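Local structure of inositol-3-phosphate synthase (Caenorhabditis elegans, 1VKO) at residues V126-I138 with G514-F526. The protein belongs to the myo-inositol-1-phosphate synthase family and binds nicotinamide-adenine-dinucleotide in a Rossmann-like domain, with four copies in its assembly. Residues are numbered along the deposited sequence; the frame is centred on the assembly and turned at random.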
# COMPACT_ATOMS: atom_id res chain seq x y z
N VAL A 126 18.83 -19.01 19.14
CA VAL A 126 19.32 -20.09 18.30
C VAL A 126 18.66 -21.39 18.77
O VAL A 126 18.43 -21.59 19.95
CB VAL A 126 20.87 -20.17 18.39
CG1 VAL A 126 21.44 -21.08 17.35
CG2 VAL A 126 21.47 -18.76 18.23
N HIS A 127 18.37 -22.27 17.83
CA HIS A 127 17.69 -23.51 18.12
C HIS A 127 18.73 -24.63 18.27
O HIS A 127 19.36 -25.02 17.28
CB HIS A 127 16.71 -23.80 16.99
CG HIS A 127 15.71 -24.86 17.30
ND1 HIS A 127 15.11 -25.62 16.31
CD2 HIS A 127 15.21 -25.31 18.47
CE1 HIS A 127 14.27 -26.48 16.86
NE2 HIS A 127 14.32 -26.32 18.17
N LEU A 128 18.92 -25.13 19.50
CA LEU A 128 19.78 -26.30 19.79
C LEU A 128 19.04 -27.64 19.71
O LEU A 128 19.69 -28.70 19.62
CB LEU A 128 20.40 -26.21 21.17
CG LEU A 128 21.21 -25.02 21.69
CD1 LEU A 128 21.89 -24.23 20.56
CD2 LEU A 128 20.27 -24.14 22.45
N GLY A 129 17.70 -27.61 19.78
CA GLY A 129 16.89 -28.83 19.76
C GLY A 129 15.69 -28.83 20.71
O GLY A 129 15.25 -27.77 21.17
N TYR A 130 15.19 -30.04 20.99
CA TYR A 130 14.03 -30.31 21.83
C TYR A 130 14.38 -31.12 23.10
O TYR A 130 15.12 -32.12 23.03
CB TYR A 130 13.01 -31.10 21.02
CG TYR A 130 11.71 -31.36 21.75
CD1 TYR A 130 10.69 -30.42 21.73
CD2 TYR A 130 11.50 -32.55 22.45
CE1 TYR A 130 9.51 -30.64 22.40
CE2 TYR A 130 10.31 -32.77 23.12
CZ TYR A 130 9.32 -31.81 23.09
OH TYR A 130 8.12 -32.01 23.75
N ASP A 131 13.84 -30.68 24.23
CA ASP A 131 14.03 -31.29 25.56
C ASP A 131 12.77 -32.00 26.05
O ASP A 131 11.77 -31.35 26.36
CB ASP A 131 14.39 -30.21 26.57
CG ASP A 131 14.52 -30.74 28.00
OD1 ASP A 131 15.04 -31.87 28.20
OD2 ASP A 131 14.17 -30.08 28.99
N SER A 132 12.83 -33.31 26.18
CA SER A 132 11.67 -34.08 26.62
C SER A 132 11.18 -33.75 28.02
O SER A 132 9.98 -33.60 28.22
CB SER A 132 11.95 -35.56 26.49
OG SER A 132 11.55 -35.98 25.20
N ALA A 133 12.08 -33.61 28.98
CA ALA A 133 11.66 -33.31 30.35
C ALA A 133 10.74 -32.10 30.38
O ALA A 133 9.62 -32.21 30.86
CB ALA A 133 12.86 -33.11 31.26
N THR A 134 11.17 -30.97 29.83
CA THR A 134 10.34 -29.75 29.87
C THR A 134 9.34 -29.72 28.73
O THR A 134 8.47 -28.85 28.68
CB THR A 134 11.20 -28.48 29.88
OG1 THR A 134 12.10 -28.52 28.78
CG2 THR A 134 12.18 -28.50 31.08
N GLN A 135 9.44 -30.70 27.82
CA GLN A 135 8.51 -30.78 26.66
C GLN A 135 8.56 -29.51 25.83
O GLN A 135 7.54 -28.88 25.57
CB GLN A 135 7.09 -31.08 27.14
CG GLN A 135 7.00 -32.36 27.95
CD GLN A 135 5.61 -32.63 28.51
OE1 GLN A 135 4.74 -31.75 28.53
NE2 GLN A 135 5.42 -33.86 28.97
N ASN A 136 9.75 -29.15 25.37
CA ASN A 136 10.06 -27.80 24.92
C ASN A 136 11.16 -27.77 23.87
O ASN A 136 12.16 -28.49 23.98
CB ASN A 136 10.58 -27.03 26.12
CG ASN A 136 9.84 -25.77 26.35
OD1 ASN A 136 8.70 -25.80 26.82
ND2 ASN A 136 10.46 -24.64 26.06
N GLN A 137 10.95 -26.95 22.85
CA GLN A 137 12.02 -26.47 21.96
C GLN A 137 13.00 -25.57 22.75
O GLN A 137 12.59 -24.68 23.51
CB GLN A 137 11.43 -25.72 20.77
CG GLN A 137 10.52 -26.54 19.84
CD GLN A 137 11.29 -27.49 18.95
OE1 GLN A 137 12.29 -28.06 19.37
NE2 GLN A 137 10.82 -27.67 17.72
N ILE A 138 14.29 -25.83 22.58
CA ILE A 138 15.35 -25.12 23.30
C ILE A 138 15.94 -24.03 22.42
O ILE A 138 16.61 -24.31 21.43
CB ILE A 138 16.48 -26.10 23.79
CG1 ILE A 138 15.93 -27.12 24.80
CG2 ILE A 138 17.64 -25.32 24.39
CD1 ILE A 138 15.42 -26.52 26.14
N GLY A 514 30.66 -26.49 20.70
CA GLY A 514 30.69 -27.95 20.87
C GLY A 514 29.38 -28.67 20.59
O GLY A 514 29.30 -29.89 20.65
N PHE A 515 28.33 -27.92 20.26
CA PHE A 515 27.01 -28.54 20.10
C PHE A 515 26.23 -28.16 18.83
O PHE A 515 25.16 -27.56 18.93
CB PHE A 515 26.15 -28.34 21.37
CG PHE A 515 26.19 -26.93 21.93
CD1 PHE A 515 25.44 -25.92 21.36
CD2 PHE A 515 26.93 -26.65 23.09
CE1 PHE A 515 25.43 -24.64 21.89
CE2 PHE A 515 26.94 -25.36 23.63
CZ PHE A 515 26.17 -24.36 23.03
N PRO A 516 26.76 -28.50 17.65
CA PRO A 516 26.03 -28.32 16.41
C PRO A 516 25.12 -29.49 16.28
O PRO A 516 25.37 -30.46 16.96
CB PRO A 516 27.12 -28.37 15.32
CG PRO A 516 28.33 -29.11 15.98
CD PRO A 516 28.11 -29.07 17.44
N SER A 517 24.11 -29.43 15.40
CA SER A 517 23.13 -30.53 15.22
C SER A 517 22.39 -30.54 13.87
O SER A 517 22.62 -29.69 12.99
CB SER A 517 22.09 -30.48 16.32
OG SER A 517 21.20 -29.41 16.11
N ASP A 518 21.50 -31.51 13.72
CA ASP A 518 20.58 -31.55 12.59
C ASP A 518 19.18 -31.14 13.00
O ASP A 518 18.19 -31.73 12.56
CB ASP A 518 20.55 -32.96 12.03
CG ASP A 518 21.82 -33.33 11.35
OD1 ASP A 518 22.31 -32.52 10.53
OD2 ASP A 518 22.40 -34.41 11.56
N THR A 519 19.10 -30.11 13.84
CA THR A 519 17.82 -29.74 14.42
C THR A 519 16.92 -28.99 13.45
O THR A 519 15.83 -28.56 13.85
CB THR A 519 18.03 -28.95 15.75
OG1 THR A 519 16.77 -28.69 16.36
CG2 THR A 519 18.61 -27.56 15.52
N ASP A 520 17.37 -28.80 12.21
CA ASP A 520 16.49 -28.31 11.11
C ASP A 520 15.63 -29.44 10.57
O ASP A 520 14.71 -29.21 9.80
CB ASP A 520 17.26 -27.58 9.99
CG ASP A 520 18.27 -28.48 9.24
OD1 ASP A 520 18.79 -29.43 9.82
OD2 ASP A 520 18.61 -28.32 8.06
N MET A 521 15.90 -30.66 11.03
CA MET A 521 15.09 -31.81 10.69
C MET A 521 14.97 -32.67 11.91
O MET A 521 15.74 -33.61 12.08
CB MET A 521 15.71 -32.63 9.57
CG MET A 521 14.84 -33.82 9.19
SD MET A 521 15.66 -35.09 8.22
CE MET A 521 16.76 -35.74 9.51
N GLN A 522 13.99 -32.36 12.75
CA GLN A 522 13.81 -33.07 14.00
C GLN A 522 13.00 -34.32 13.75
O GLN A 522 11.81 -34.37 14.03
CB GLN A 522 13.15 -32.17 15.03
CG GLN A 522 13.74 -30.82 15.02
CD GLN A 522 13.27 -30.01 16.15
OE1 GLN A 522 12.35 -29.20 16.00
NE2 GLN A 522 13.85 -30.22 17.31
N ILE A 523 13.67 -35.34 13.23
CA ILE A 523 13.02 -36.57 12.82
C ILE A 523 12.49 -37.39 14.04
O ILE A 523 11.67 -38.30 13.88
CB ILE A 523 13.99 -37.34 11.83
CG1 ILE A 523 13.29 -38.45 11.05
CG2 ILE A 523 15.30 -37.78 12.55
CD1 ILE A 523 14.14 -39.18 10.01
N GLU A 524 12.91 -37.02 15.26
CA GLU A 524 12.44 -37.69 16.48
C GLU A 524 10.95 -37.63 16.59
O GLU A 524 10.37 -38.42 17.35
CB GLU A 524 12.88 -37.01 17.79
CG GLU A 524 14.29 -36.58 17.94
CD GLU A 524 14.48 -35.19 17.45
OE1 GLU A 524 14.49 -35.05 16.22
OE2 GLU A 524 14.64 -34.27 18.28
N PHE A 525 10.33 -36.64 15.93
CA PHE A 525 8.91 -36.37 16.13
C PHE A 525 7.98 -37.27 15.32
O PHE A 525 6.78 -37.32 15.56
CB PHE A 525 8.59 -34.92 15.79
CG PHE A 525 9.29 -33.93 16.62
CD1 PHE A 525 9.79 -34.27 17.88
CD2 PHE A 525 9.42 -32.62 16.18
CE1 PHE A 525 10.42 -33.32 18.68
CE2 PHE A 525 10.05 -31.68 16.96
CZ PHE A 525 10.57 -32.04 18.22
N PHE A 526 8.53 -37.95 14.33
CA PHE A 526 7.72 -38.81 13.48
C PHE A 526 8.38 -40.15 13.32
O PHE A 526 7.96 -40.96 12.49
CB PHE A 526 7.37 -38.15 12.12
CG PHE A 526 8.56 -37.53 11.37
CD1 PHE A 526 8.94 -36.22 11.62
CD2 PHE A 526 9.23 -38.24 10.40
CE1 PHE A 526 10.00 -35.64 10.92
CE2 PHE A 526 10.27 -37.66 9.69
CZ PHE A 526 10.65 -36.36 9.95
O HOH W 1 19.03 -31.46 17.92
O HOH W 2 16.28 -31.71 18.43
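Gln137 bends at its second torsion (chi2 -74°), while Gln522 runs extended beyond CG (chi2 -171°); the two side chains come from opposite directions and their amides meet nearly coplanar. The contact lays the loop after helix 498-513 against a beta hairpin, strands 125-131 and 136-141. Gln137 NE2 donates to Gln522 OE1 at 2.8 Å, almost straight and on a lone pair of the acceptor. The return bond, from Gln522 NE2 to Gln137 OE1, is weak at 3.4 Å. Gln137 OE1 also accepts from His127 NE2 at 2.9 Å. Gln137 OE1 lies in the plane of the His127 ring, but NE2 comes from above the glutamine's carbonyl plane, not along a lone pair. The bond ties together two side chains of the hairpin and helps to fix the rotation of the His127 ring. Gln522 OE1 lies at the edge of this ring, and Thr519 OG1 sits over one face, toward the rim. The ring also stacks with Phe139. Gly129 has no side chain, and Thr519 OG1 comes within 3.4 Å of its CA. Further along, Phe525 turns its edge to the face of Tyr130 in a T-shaped pair, with planes at 84°. Pro493 of the second subunit packs against both residues, so the pair lies at a subunit interface. At the other end, Leu128 CD1 touches Phe515 CE1 at 3.8 Å. A water bridges the segments: it accepts from Tyr130 N and from Gln522 NE2, and donates to Glu524 OE2 at 3.0 Å.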